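PDB 4RY1: periplasmic solute binding protein from Pectobacterium atrosepticum, which probably binds a sugar in the periplasm and delivers it to an ABC-type transporter, as many members of its solute-binding protein family do. Local coordinates for residues L20-A25 with V316-L321; K28-I33 with A302-N307; D43-R48 with W66-Q71; K124-N129 with D154-L159; R222-F227 with G241-M246. All blocks are in the same frame, centred on the assembly; numbering follows the deposited sequence. Where two conformers were deposited one is given.

Contact 1: L20-A25 with V316-L321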
# COMPACT_ATOMS: atom_id res chain seq x y z
N LEU A 20 -15.62 -7.78 13.04
CA LEU A 20 -16.45 -8.48 14.03
C LEU A 20 -17.93 -8.54 13.60
O LEU A 20 -18.61 -9.58 13.77
CB LEU A 20 -16.30 -7.86 15.43
CG LEU A 20 -15.21 -8.46 16.31
CD1 LEU A 20 -15.54 -9.90 16.68
CD2 LEU A 20 -13.85 -8.40 15.65
N ALA A 21 -18.45 -7.44 13.04
CA ALA A 21 -19.84 -7.41 12.53
C ALA A 21 -20.00 -8.48 11.44
O ALA A 21 -21.01 -9.19 11.39
CB ALA A 21 -20.16 -6.04 11.97
N ALA A 22 -19.02 -8.57 10.56
CA ALA A 22 -19.09 -9.58 9.49
C ALA A 22 -19.07 -11.00 10.07
O ALA A 22 -19.80 -11.87 9.61
CB ALA A 22 -17.96 -9.40 8.49
N ILE A 23 -18.22 -11.21 11.06
CA ILE A 23 -18.13 -12.51 11.73
C ILE A 23 -19.44 -12.88 12.40
O ILE A 23 -19.92 -13.99 12.30
CB ILE A 23 -16.93 -12.55 12.70
CG1 ILE A 23 -15.61 -12.55 11.91
CG2 ILE A 23 -17.02 -13.76 13.63
CD1 ILE A 23 -14.40 -12.21 12.76
N ASN A 24 -20.04 -11.91 13.08
CA ASN A 24 -21.31 -12.17 13.74
C ASN A 24 -22.42 -12.52 12.73
O ASN A 24 -23.26 -13.41 13.00
CB ASN A 24 -21.74 -11.00 14.64
CG ASN A 24 -20.94 -10.95 15.92
OD1 ASN A 24 -20.67 -11.98 16.54
ND2 ASN A 24 -20.54 -9.75 16.32
N ALA A 25 -22.44 -11.82 11.60
CA ALA A 25 -23.42 -12.12 10.55
C ALA A 25 -23.15 -13.52 9.98
O ALA A 25 -24.08 -14.28 9.72
CB ALA A 25 -23.39 -11.04 9.48
N VAL A 316 -20.53 -8.11 3.06
CA VAL A 316 -20.13 -6.93 2.33
C VAL A 316 -20.63 -5.65 3.00
O VAL A 316 -19.88 -4.69 3.17
CB VAL A 316 -20.59 -7.02 0.85
CG1 VAL A 316 -20.45 -5.69 0.15
CG2 VAL A 316 -19.80 -8.09 0.10
N LYS A 317 -21.89 -5.64 3.41
CA LYS A 317 -22.42 -4.45 4.09
C LYS A 317 -21.74 -4.23 5.44
O LYS A 317 -21.45 -3.11 5.82
CB LYS A 317 -23.93 -4.57 4.23
CG LYS A 317 -24.63 -4.36 2.90
CD LYS A 317 -26.14 -4.35 3.09
CE LYS A 317 -26.71 -5.71 3.37
NZ LYS A 317 -28.19 -5.59 3.54
N ALA A 318 -21.43 -5.32 6.13
CA ALA A 318 -20.77 -5.19 7.43
C ALA A 318 -19.39 -4.54 7.29
O ALA A 318 -19.03 -3.68 8.07
CB ALA A 318 -20.66 -6.55 8.11
N LEU A 319 -18.63 -5.00 6.31
CA LEU A 319 -17.27 -4.51 6.12
C LEU A 319 -17.19 -3.15 5.46
O LEU A 319 -16.24 -2.41 5.65
CB LEU A 319 -16.43 -5.51 5.33
CG LEU A 319 -16.04 -6.73 6.15
CD1 LEU A 319 -15.42 -7.84 5.30
CD2 LEU A 319 -15.03 -6.33 7.21
N GLY A 320 -18.19 -2.83 4.65
CA GLY A 320 -18.19 -1.57 3.91
C GLY A 320 -16.87 -1.33 3.23
O GLY A 320 -16.35 -2.21 2.53
N LEU A 321 -16.34 -0.13 3.39
CA LEU A 321 -15.08 0.27 2.76
C LEU A 321 -13.88 0.17 3.71
O LEU A 321 -12.81 0.70 3.41
CB LEU A 321 -15.18 1.70 2.22
CG LEU A 321 -16.19 1.82 1.07
CD1 LEU A 321 -16.37 3.29 0.69
CD2 LEU A 321 -15.71 1.07 -0.17
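A318 sets its methyl group against the backbone of helix 13-29, between the methyls of A21 and A22. Its CB comes to 3.6 Å from A22 N, nearer than to either neighbouring methyl, since A318 CB is 3.9 Å from A21 CB and the same distance from A22 CB. With three alanines meeting and no longer side chain between them, the two helices come close: the CA atoms of A22 and A318 are 5.1 Å apart. The methyl of A22 is also met by L319, whose branch carbon CG is 4.0 Å from A22 CB. L319 leaves its backbone at an angle to the partner helix, and its chi1 of -74°, which turns CG to lie beside the backbone N, brings the branch point back to that methyl. No hydrogen bond crosses the interface; all three side-chain pairs are apolar. Helix 313-319 stops just beyond the contact, where G320 takes a positive phi of 48° and turns the chain out of helical geometry. M309 of helix 299-310 touches A22, I23 and L319, so a third helix closes the contact, while I23 reaches strand 3-10 at I7 and W9 and V316 packs on helix 329-337.

Contact 2: K28-I33 with A302-N307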
# COMPACT_ATOMS: atom_id res chain seq x y z
N LYS A 28 -24.52 -16.09 12.44
CA LYS A 28 -25.98 -16.15 12.33
C LYS A 28 -26.42 -17.05 11.18
O LYS A 28 -27.34 -17.85 11.31
CB LYS A 28 -26.56 -14.74 12.15
CG LYS A 28 -28.06 -14.64 12.11
CD LYS A 28 -28.49 -13.18 12.21
CE LYS A 28 -30.00 -13.04 12.13
NZ LYS A 28 -30.58 -13.67 10.90
N ALA A 29 -25.71 -16.93 10.06
CA ALA A 29 -26.03 -17.68 8.83
C ALA A 29 -25.52 -19.12 8.93
O ALA A 29 -25.99 -19.98 8.21
CB ALA A 29 -25.42 -17.01 7.60
N ASN A 30 -24.52 -19.35 9.79
CA ASN A 30 -23.83 -20.65 9.91
C ASN A 30 -23.66 -20.99 11.38
O ASN A 30 -22.55 -20.93 11.91
CB ASN A 30 -22.46 -20.58 9.24
CG ASN A 30 -22.56 -20.32 7.77
OD1 ASN A 30 -22.72 -21.26 6.99
ND2 ASN A 30 -22.51 -19.06 7.38
N PRO A 31 -24.75 -21.36 12.04
CA PRO A 31 -24.81 -21.46 13.51
C PRO A 31 -24.02 -22.62 14.12
O PRO A 31 -23.93 -22.73 15.35
CB PRO A 31 -26.32 -21.57 13.79
CG PRO A 31 -26.92 -22.01 12.53
CD PRO A 31 -26.08 -21.46 11.44
N THR A 32 -23.45 -23.49 13.29
CA THR A 32 -22.62 -24.59 13.81
C THR A 32 -21.12 -24.33 13.71
O THR A 32 -20.30 -25.18 14.10
CB THR A 32 -22.93 -25.93 13.15
OG1 THR A 32 -22.60 -25.88 11.76
CG2 THR A 32 -24.39 -26.28 13.34
N ILE A 33 -20.76 -23.14 13.22
CA ILE A 33 -19.35 -22.80 13.07
C ILE A 33 -18.91 -21.75 14.11
O ILE A 33 -19.51 -20.68 14.20
CB ILE A 33 -19.01 -22.31 11.65
CG1 ILE A 33 -19.40 -23.35 10.58
CG2 ILE A 33 -17.51 -22.03 11.55
CD1 ILE A 33 -19.24 -22.91 9.14
N ALA A 302 -13.29 -22.27 6.35
CA ALA A 302 -12.46 -21.07 6.19
C ALA A 302 -12.83 -20.32 4.90
O ALA A 302 -13.04 -19.10 4.91
CB ALA A 302 -10.97 -21.47 6.16
N ALA A 303 -12.94 -21.05 3.81
CA ALA A 303 -13.37 -20.48 2.53
C ALA A 303 -14.78 -19.89 2.61
O ALA A 303 -15.06 -18.85 2.01
CB ALA A 303 -13.30 -21.51 1.43
N MET A 304 -15.68 -20.59 3.32
CA MET A 304 -17.05 -20.06 3.52
C MET A 304 -17.01 -18.70 4.23
O MET A 304 -17.77 -17.79 3.90
CB MET A 304 -17.94 -21.05 4.29
CG MET A 304 -18.27 -22.34 3.55
SD MET A 304 -18.99 -23.70 4.56
CE MET A 304 -20.56 -22.92 4.98
N LEU A 305 -16.16 -18.56 5.24
CA LEU A 305 -16.04 -17.28 5.95
C LEU A 305 -15.52 -16.19 5.01
O LEU A 305 -16.03 -15.06 4.96
CB LEU A 305 -15.14 -17.42 7.16
CG LEU A 305 -14.84 -16.15 7.96
CD1 LEU A 305 -16.11 -15.43 8.41
CD2 LEU A 305 -13.89 -16.49 9.12
N MET A 306 -14.52 -16.53 4.23
CA MET A 306 -13.94 -15.59 3.26
C MET A 306 -14.98 -15.16 2.23
O MET A 306 -15.15 -13.95 1.96
CB MET A 306 -12.72 -16.19 2.57
CG MET A 306 -11.53 -16.34 3.50
SD MET A 306 -10.14 -17.41 2.88
CE MET A 306 -9.87 -16.69 1.25
N ASN A 307 -15.71 -16.12 1.67
CA ASN A 307 -16.75 -15.78 0.71
C ASN A 307 -17.82 -14.90 1.35
O ASN A 307 -18.33 -13.98 0.73
CB ASN A 307 -17.39 -17.03 0.14
CG ASN A 307 -18.49 -16.70 -0.83
OD1 ASN A 307 -18.23 -16.31 -1.97
ND2 ASN A 307 -19.72 -16.83 -0.38
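The turn joining helix 13-29 to strand 33-40, part of a beta-alpha-beta unit whose parallel strands are 3-10 and 33-40, meets helix 299-310 through N30, I33 and M304. The methyl end of M304 does the touching: its CE lies 3.4 Å from N30 OD1 and 4.4 Å from I33 CD1. The first is a methyl-to-carbonyl approach without a hydrogen bond, the second a looser apolar touch. M304 bends at its last torsion (chi3 66°), which swings CE away from a straight extension of the chain. N30 is the first residue beyond the helix to leave helical angles, and it opens a type I beta turn that I33 closes with a backbone bond, I33 N to N30 O, of 3.1 Å. Within this beta-alpha-beta crossover the turn thus leads the chain from helix into strand. The other end of the N30 amide has its own partner: ND2 hydrogen-bonds to F26 O in the preceding helical turn, which would help to hold OD1 on the side facing M304. F26 also packs its side chain on I33, M304 and L305, and I88 of helix 86-89 touches M304 as well.

Contact 3: D43-R48 with W66-Q71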
# COMPACT_ATOMS: atom_id res chain seq x y z
N ASP A 43 1.88 -3.18 13.72
CA ASP A 43 3.22 -3.34 14.28
C ASP A 43 3.31 -4.72 14.91
O ASP A 43 2.53 -5.05 15.80
CB ASP A 43 3.49 -2.33 15.39
CG ASP A 43 3.59 -0.91 14.88
OD1 ASP A 43 3.69 -0.72 13.65
OD2 ASP A 43 3.55 0.00 15.72
N GLY A 44 4.25 -5.52 14.47
CA GLY A 44 4.38 -6.86 15.04
C GLY A 44 3.53 -7.97 14.43
O GLY A 44 3.73 -9.13 14.76
N TYR A 45 2.58 -7.64 13.57
CA TYR A 45 1.73 -8.68 12.98
C TYR A 45 2.54 -9.70 12.14
O TYR A 45 2.40 -10.90 12.31
CB TYR A 45 0.62 -8.05 12.13
CG TYR A 45 -0.37 -9.03 11.54
CD1 TYR A 45 -0.06 -9.74 10.39
CD2 TYR A 45 -1.62 -9.22 12.09
CE1 TYR A 45 -0.96 -10.62 9.81
CE2 TYR A 45 -2.52 -10.11 11.52
CZ TYR A 45 -2.21 -10.78 10.37
OH TYR A 45 -3.12 -11.63 9.79
N LEU A 46 3.37 -9.20 11.25
CA LEU A 46 4.17 -10.08 10.40
C LEU A 46 5.11 -10.95 11.24
O LEU A 46 5.20 -12.16 11.02
CB LEU A 46 4.98 -9.30 9.38
CG LEU A 46 5.93 -10.15 8.53
CD1 LEU A 46 5.22 -11.24 7.76
CD2 LEU A 46 6.69 -9.25 7.57
N SER A 47 5.80 -10.35 12.21
CA SER A 47 6.75 -11.12 13.00
C SER A 47 6.00 -12.22 13.81
O SER A 47 6.44 -13.38 13.86
CB SER A 47 7.62 -10.17 13.86
OG SER A 47 6.88 -9.63 14.90
N ARG A 48 4.81 -11.90 14.33
CA ARG A 48 4.01 -12.90 15.05
C ARG A 48 3.55 -14.02 14.12
O ARG A 48 3.57 -15.20 14.47
CB ARG A 48 2.78 -12.25 15.74
N TRP A 66 0.31 -8.73 0.10
CA TRP A 66 0.76 -9.36 -1.15
C TRP A 66 2.27 -9.53 -1.22
O TRP A 66 2.79 -10.54 -1.72
CB TRP A 66 0.23 -8.54 -2.34
CG TRP A 66 0.84 -8.81 -3.66
CD1 TRP A 66 0.50 -9.80 -4.53
CD2 TRP A 66 1.84 -8.03 -4.30
NE1 TRP A 66 1.26 -9.70 -5.67
CE2 TRP A 66 2.07 -8.60 -5.55
CE3 TRP A 66 2.55 -6.88 -3.94
CZ2 TRP A 66 2.99 -8.06 -6.45
CZ3 TRP A 66 3.45 -6.35 -4.82
CH2 TRP A 66 3.66 -6.94 -6.06
N ASN A 67 2.99 -8.55 -0.70
CA ASN A 67 4.44 -8.58 -0.76
C ASN A 67 5.07 -9.54 0.23
O ASN A 67 6.31 -9.67 0.24
CB ASN A 67 4.96 -7.17 -0.60
CG ASN A 67 4.27 -6.43 0.49
OD1 ASN A 67 3.06 -6.11 0.39
ND2 ASN A 67 4.99 -6.14 1.53
N TRP A 68 4.24 -10.24 1.01
CA TRP A 68 4.72 -11.33 1.88
C TRP A 68 4.71 -12.68 1.19
O TRP A 68 5.22 -13.66 1.74
CB TRP A 68 3.93 -11.44 3.18
CG TRP A 68 3.89 -10.20 4.00
CD1 TRP A 68 4.65 -9.07 3.87
CD2 TRP A 68 2.98 -9.95 5.06
NE1 TRP A 68 4.28 -8.14 4.79
CE2 TRP A 68 3.27 -8.66 5.56
CE3 TRP A 68 1.97 -10.70 5.68
CZ2 TRP A 68 2.56 -8.10 6.61
CZ3 TRP A 68 1.28 -10.14 6.74
CH2 TRP A 68 1.56 -8.85 7.18
N LEU A 69 4.15 -12.75 -0.01
CA LEU A 69 4.10 -14.02 -0.72
C LEU A 69 5.49 -14.59 -1.07
O LEU A 69 5.67 -15.81 -1.03
CB LEU A 69 3.19 -13.97 -1.94
CG LEU A 69 1.70 -13.86 -1.64
CD1 LEU A 69 0.91 -13.84 -2.94
CD2 LEU A 69 1.21 -14.99 -0.76
N PRO A 70 6.49 -13.73 -1.39
CA PRO A 70 7.83 -14.36 -1.58
C PRO A 70 8.34 -15.12 -0.35
O PRO A 70 8.78 -16.26 -0.46
CB PRO A 70 8.71 -13.17 -1.97
CG PRO A 70 7.74 -12.27 -2.67
CD PRO A 70 6.49 -12.33 -1.84
N GLN A 71 8.20 -14.52 0.82
CA GLN A 71 8.64 -15.15 2.07
C GLN A 71 7.89 -16.44 2.34
O GLN A 71 8.49 -17.47 2.65
CB GLN A 71 8.45 -14.19 3.26
CG GLN A 71 8.70 -14.87 4.60
CD GLN A 71 8.61 -13.95 5.81
OE1 GLN A 71 8.48 -12.71 5.69
NE2 GLN A 71 8.70 -14.56 7.00
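L46 and W68 have the nearest CA atoms across the contact, 8.6 Å apart, a spacing filled by their two side chains, which run antiparallel alongside one another. L46 lays CD1 over one face of the indole, 3.8 Å from the centroid of the six-membered ring and 15° off its normal, which meets the geometry of a CH-pi contact. Its other methyl, CD2, lies 3.8 Å from W68 NE1, so both branches of the leucine engage the tryptophan. Y45 comes instead to the indole's edge, near its plane, with Y45 CD1 3.7 Å from W68 CH2. The tyrosine side chain starts off at an angle to W68, and a chi1 of -177°, which swings CG to the far side from its own backbone N, carries the ring to the indole's rim. Helix 45-55 follows strand 33-40 and helix 69-74 follows strand 61-64, so the contact joins the chain leaving two strands that both pair in parallel with strand 3-10. G44 is the N-cap of helix 45-55, its O accepting R48 N at 3.0 Å. The Y45 hydroxyl hydrogen-bonds to R63 O and S8 OG, while W10 meets both aromatic rings, edge-to-face with Y45. Q71 OE1 approaches L46 CD1 at 4.1 Å.

Contact 4: K124-N129 with D154-L159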
# COMPACT_ATOMS: atom_id res chain seq x y z
N LYS A 124 -6.55 20.70 0.03
CA LYS A 124 -7.00 21.77 -0.87
C LYS A 124 -6.76 23.17 -0.31
O LYS A 124 -6.33 24.09 -1.01
CB LYS A 124 -8.48 21.61 -1.17
CG LYS A 124 -9.06 22.73 -2.02
CD LYS A 124 -10.57 22.53 -2.22
CE LYS A 124 -11.29 23.79 -2.67
NZ LYS A 124 -10.78 24.24 -3.99
N THR A 125 -7.05 23.33 0.97
CA THR A 125 -6.96 24.63 1.63
C THR A 125 -5.54 25.18 1.53
O THR A 125 -5.31 26.33 1.15
CB THR A 125 -7.41 24.53 3.10
OG1 THR A 125 -8.73 23.98 3.14
CG2 THR A 125 -7.43 25.90 3.78
N THR A 126 -4.59 24.34 1.86
CA THR A 126 -3.18 24.74 1.79
C THR A 126 -2.69 25.12 0.38
O THR A 126 -2.04 26.14 0.19
CB THR A 126 -2.27 23.67 2.39
OG1 THR A 126 -2.80 23.28 3.67
CG2 THR A 126 -0.88 24.22 2.55
N TRP A 127 -2.99 24.28 -0.61
CA TRP A 127 -2.62 24.57 -2.01
C TRP A 127 -3.25 25.89 -2.50
O TRP A 127 -2.58 26.70 -3.17
CB TRP A 127 -3.02 23.40 -2.92
CG TRP A 127 -2.05 22.23 -2.82
CD1 TRP A 127 -2.01 21.25 -1.83
CD2 TRP A 127 -0.95 21.95 -3.70
NE1 TRP A 127 -0.99 20.39 -2.07
CE2 TRP A 127 -0.31 20.79 -3.20
CE3 TRP A 127 -0.43 22.55 -4.86
CZ2 TRP A 127 0.81 20.23 -3.81
CZ3 TRP A 127 0.69 21.98 -5.47
CH2 TRP A 127 1.30 20.83 -4.93
N ASP A 128 -4.51 26.10 -2.16
CA ASP A 128 -5.26 27.34 -2.49
C ASP A 128 -4.61 28.56 -1.79
O ASP A 128 -4.43 29.61 -2.41
CB ASP A 128 -6.74 27.22 -2.10
CG ASP A 128 -7.55 26.35 -3.06
OD1 ASP A 128 -7.02 25.98 -4.13
OD2 ASP A 128 -8.71 26.05 -2.73
N ASN A 129 -4.23 28.41 -0.52
CA ASN A 129 -3.54 29.48 0.21
C ASN A 129 -2.16 29.83 -0.39
O ASN A 129 -1.77 30.99 -0.42
CB ASN A 129 -3.40 29.15 1.71
CG ASN A 129 -4.73 29.15 2.45
OD1 ASN A 129 -5.75 29.65 1.95
ND2 ASN A 129 -4.72 28.64 3.67
N ASP A 154 8.41 28.45 5.68
CA ASP A 154 9.27 27.26 5.71
C ASP A 154 8.59 26.00 6.30
O ASP A 154 9.04 24.89 6.04
CB ASP A 154 10.54 27.61 6.48
CG ASP A 154 11.62 26.60 6.28
OD1 ASP A 154 11.86 26.23 5.09
OD2 ASP A 154 12.24 26.22 7.25
N SER A 155 7.54 26.17 7.09
CA SER A 155 6.81 25.02 7.67
C SER A 155 5.93 24.27 6.67
O SER A 155 5.52 23.14 6.94
CB SER A 155 5.90 25.46 8.82
OG SER A 155 6.66 25.80 9.96
N TYR A 156 5.62 24.92 5.54
CA TYR A 156 4.65 24.42 4.56
C TYR A 156 5.28 23.73 3.38
O TYR A 156 6.18 24.27 2.75
CB TYR A 156 3.80 25.59 4.07
CG TYR A 156 2.85 26.06 5.15
CD1 TYR A 156 3.25 26.98 6.12
CD2 TYR A 156 1.57 25.54 5.24
CE1 TYR A 156 2.37 27.39 7.13
CE2 TYR A 156 0.70 25.92 6.23
CZ TYR A 156 1.10 26.85 7.18
OH TYR A 156 0.22 27.23 8.17
N TYR A 157 4.74 22.55 3.05
CA TYR A 157 5.28 21.72 1.98
C TYR A 157 4.16 21.14 1.13
O TYR A 157 3.13 20.73 1.67
CB TYR A 157 6.08 20.53 2.55
CG TYR A 157 7.29 20.89 3.38
CD1 TYR A 157 7.16 21.24 4.71
CD2 TYR A 157 8.57 20.85 2.84
CE1 TYR A 157 8.27 21.54 5.49
CE2 TYR A 157 9.69 21.16 3.60
CZ TYR A 157 9.53 21.51 4.93
OH TYR A 157 10.65 21.77 5.67
N PRO A 158 4.38 21.04 -0.19
CA PRO A 158 3.44 20.36 -1.08
C PRO A 158 3.07 18.93 -0.67
O PRO A 158 1.93 18.49 -0.87
CB PRO A 158 4.20 20.33 -2.41
CG PRO A 158 4.99 21.59 -2.38
CD PRO A 158 5.44 21.74 -0.96
N LEU A 159 4.06 18.24 -0.12
CA LEU A 159 4.01 16.79 0.06
C LEU A 159 4.77 16.36 1.31
O LEU A 159 5.87 16.85 1.57
CB LEU A 159 4.64 16.15 -1.19
CG LEU A 159 4.72 14.64 -1.33
CD1 LEU A 159 3.32 14.05 -1.31
CD2 LEU A 159 5.48 14.23 -2.60
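W127 and P158 bury the most area, and they meet at about a right angle. The benzo side of the indole does the touching: W127 CZ2 lies 3.7 Å from P158 CB, and CH2 of the same ring is 3.9 Å from that carbon. P158 O sits at the indole's edge, near its plane, 3.6 Å from W127 CZ2. At 3.7 Å W127 NE1 and P158 O are not hydrogen-bonded; the indole N-H goes to A244 O instead. That bond probably helps to set the turn of the indole, leaving the six-membered ring to meet the proline. W127 departs from its helix at an angle to the 154-159 loop, and a chi1 of -78° brings the ring round to it; F148 and Y134 meet the same ring edge-to-face.

One residue earlier, T126 uses its two branches differently. CG2 reaches across to Y156 and lies 3.9 Å from Y156 CD2, approaching that ring obliquely. OG1 is placed beside the backbone N (chi1 -49°) and hydrogen-bonds to G241 O. Each of the two residues thus pairs a polar anchor on the 241-244 loop with an apolar touch on 154-159. Further round the helix, K124 NZ and D128 OD2 form a salt bridge of 3.0 Å, and both residues also bind a glycerol, probably from the crystallisation liquor. Helix 124-130 follows directly on strand 107-123 of the mixed sheet, and the W127 edge packs it on the loop between helices 138-152 and 169-183, in an alpha/beta protein of the periplasmic binding family.

Contact 5: R222-F227 with G241-M246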
# COMPACT_ATOMS: atom_id res chain seq x y z
N ARG A 222 15.78 14.96 8.67
CA ARG A 222 15.98 15.69 9.94
C ARG A 222 14.64 16.19 10.48
O ARG A 222 14.33 16.04 11.67
CB ARG A 222 16.94 16.87 9.77
CG ARG A 222 18.37 16.49 9.39
CD ARG A 222 19.19 17.75 9.26
NE ARG A 222 20.63 17.56 9.08
CZ ARG A 222 21.52 17.45 10.06
NH1 ARG A 222 21.16 17.42 11.34
NH2 ARG A 222 22.80 17.31 9.75
N TYR A 223 13.83 16.72 9.58
CA TYR A 223 12.48 17.20 9.94
C TYR A 223 11.67 16.04 10.53
O TYR A 223 11.10 16.14 11.60
CB TYR A 223 11.79 17.79 8.72
CG TYR A 223 10.35 18.18 8.88
CD1 TYR A 223 9.35 17.21 8.84
CD2 TYR A 223 9.97 19.50 8.98
CE1 TYR A 223 8.00 17.56 8.92
CE2 TYR A 223 8.63 19.86 9.07
CZ TYR A 223 7.64 18.88 9.05
OH TYR A 223 6.29 19.20 9.11
N PHE A 224 11.61 14.93 9.81
CA PHE A 224 10.77 13.82 10.27
C PHE A 224 11.31 13.21 11.57
O PHE A 224 10.53 12.84 12.46
CB PHE A 224 10.50 12.80 9.17
CG PHE A 224 9.55 13.33 8.14
CD1 PHE A 224 8.21 13.50 8.46
CD2 PHE A 224 10.01 13.77 6.91
CE1 PHE A 224 7.33 14.06 7.54
CE2 PHE A 224 9.13 14.31 5.98
CZ PHE A 224 7.80 14.49 6.31
N SER A 225 12.63 13.16 11.71
CA SER A 225 13.23 12.63 12.92
C SER A 225 12.85 13.42 14.15
O SER A 225 12.79 12.86 15.24
CB SER A 225 14.74 12.56 12.79
OG SER A 225 15.11 11.59 11.82
N SER A 226 12.56 14.72 13.96
CA SER A 226 12.19 15.61 15.06
C SER A 226 10.87 15.19 15.70
O SER A 226 10.56 15.62 16.80
CB SER A 226 12.15 17.09 14.66
OG SER A 226 10.97 17.44 13.95
N PHE A 227 10.08 14.39 14.99
CA PHE A 227 8.79 13.91 15.50
C PHE A 227 8.84 12.55 16.18
O PHE A 227 7.81 12.07 16.67
CB PHE A 227 7.75 13.93 14.39
CG PHE A 227 7.41 15.32 13.97
CD1 PHE A 227 6.46 16.05 14.67
CD2 PHE A 227 8.09 15.91 12.93
CE1 PHE A 227 6.19 17.34 14.31
CE2 PHE A 227 7.83 17.21 12.57
CZ PHE A 227 6.88 17.94 13.26
N GLY A 241 -2.44 20.93 8.21
CA GLY A 241 -2.30 21.33 6.81
C GLY A 241 -0.97 21.89 6.37
O GLY A 241 -0.85 22.37 5.24
N GLU A 242 0.04 21.82 7.24
CA GLU A 242 1.39 22.24 6.84
C GLU A 242 2.01 21.30 5.80
O GLU A 242 2.72 21.72 4.88
CB GLU A 242 2.32 22.34 8.06
CG GLU A 242 2.03 23.57 8.90
CD GLU A 242 2.68 23.58 10.26
OE1 GLU A 242 3.48 22.67 10.56
OE2 GLU A 242 2.37 24.52 11.03
N LEU A 243 1.79 20.01 6.00
CA LEU A 243 2.11 19.01 4.97
C LEU A 243 0.87 18.81 4.13
O LEU A 243 -0.13 18.25 4.58
CB LEU A 243 2.55 17.69 5.61
CG LEU A 243 3.71 17.74 6.61
CD1 LEU A 243 3.94 16.38 7.24
CD2 LEU A 243 4.97 18.24 5.92
N ALA A 244 0.96 19.27 2.89
CA ALA A 244 -0.23 19.49 2.07
C ALA A 244 -0.53 18.36 1.08
O ALA A 244 -1.38 18.50 0.20
CB ALA A 244 -0.14 20.81 1.35
N GLY A 245 0.12 17.23 1.25
CA GLY A 245 -0.08 16.11 0.35
C GLY A 245 0.52 14.85 0.93
O GLY A 245 1.46 14.92 1.72
N MET A 246 0.00 13.72 0.47
CA MET A 246 0.62 12.42 0.69
C MET A 246 0.41 11.55 -0.54
O MET A 246 -0.62 11.64 -1.20
CB MET A 246 0.02 11.71 1.92
CG MET A 246 0.44 12.28 3.25
SD MET A 246 2.16 12.06 3.80
CE MET A 246 2.09 13.24 5.17
O HOH W 1 5.73 21.83 9.28
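L243, in the loop just before strand 245-249 of the mixed sheet of this periplasmic binding fold, points its forked end at two aromatic rings of helix 221-225. Both rings come from the opposite direction, but they meet different branches. L243 CD2 lies 3.6 Å from Y223 OH, an oblique approach to the phenol end, whereas L243 CD1 stands at the edge of the F224 ring, near its plane, 4.1 Å from F224 CE1. A chi1 of -55° directs the leucine's fork at the helix.

The two rings also meet each other: Y223 CD1 sits 3.7 Å above the F224 plane, over its centre, while F227 CE2 lies over a face of the Y223 ring, offset toward the rim. Y223 is swung out with its ring opposite the backbone N (chi1 173°), which carries its hydroxyl across to the other segment. S226 OG donates to Y223 O in the carbonyl plane, with a C=O...donor angle of 146°. P237 touches Y223, F227 and E242, and Y157 meets Y223 edge-to-face. The polar link across the contact is a single water, which accepts from Y223 OH at 2.7 Å and donates to E242 OE1 at 2.7 Å.

Contacts 1 and 2 share helix 13-29 and lie 12 Å apart between centres, on consecutive helices 313-319 and 299-310; both are partly buried, contact 1 being methyl on helix and contact 2 resting on one methionine end. Contact 3, also partly buried, uses an aromatic face and edge instead. No contact has a direct hydrogen bond across it, and contact 5 alone has a water bridge. Contacts 4 and 5 are buried and touch: besides the T126 bond, Y157 N lies 2.9 Å from E242 O, a probable hydrogen bond, so both segments of contact 4 bond to 241-246. This aromatic-rich pair lies on the opposite side of the chain's centre from contact 2, about 48 and 44 Å away between centres.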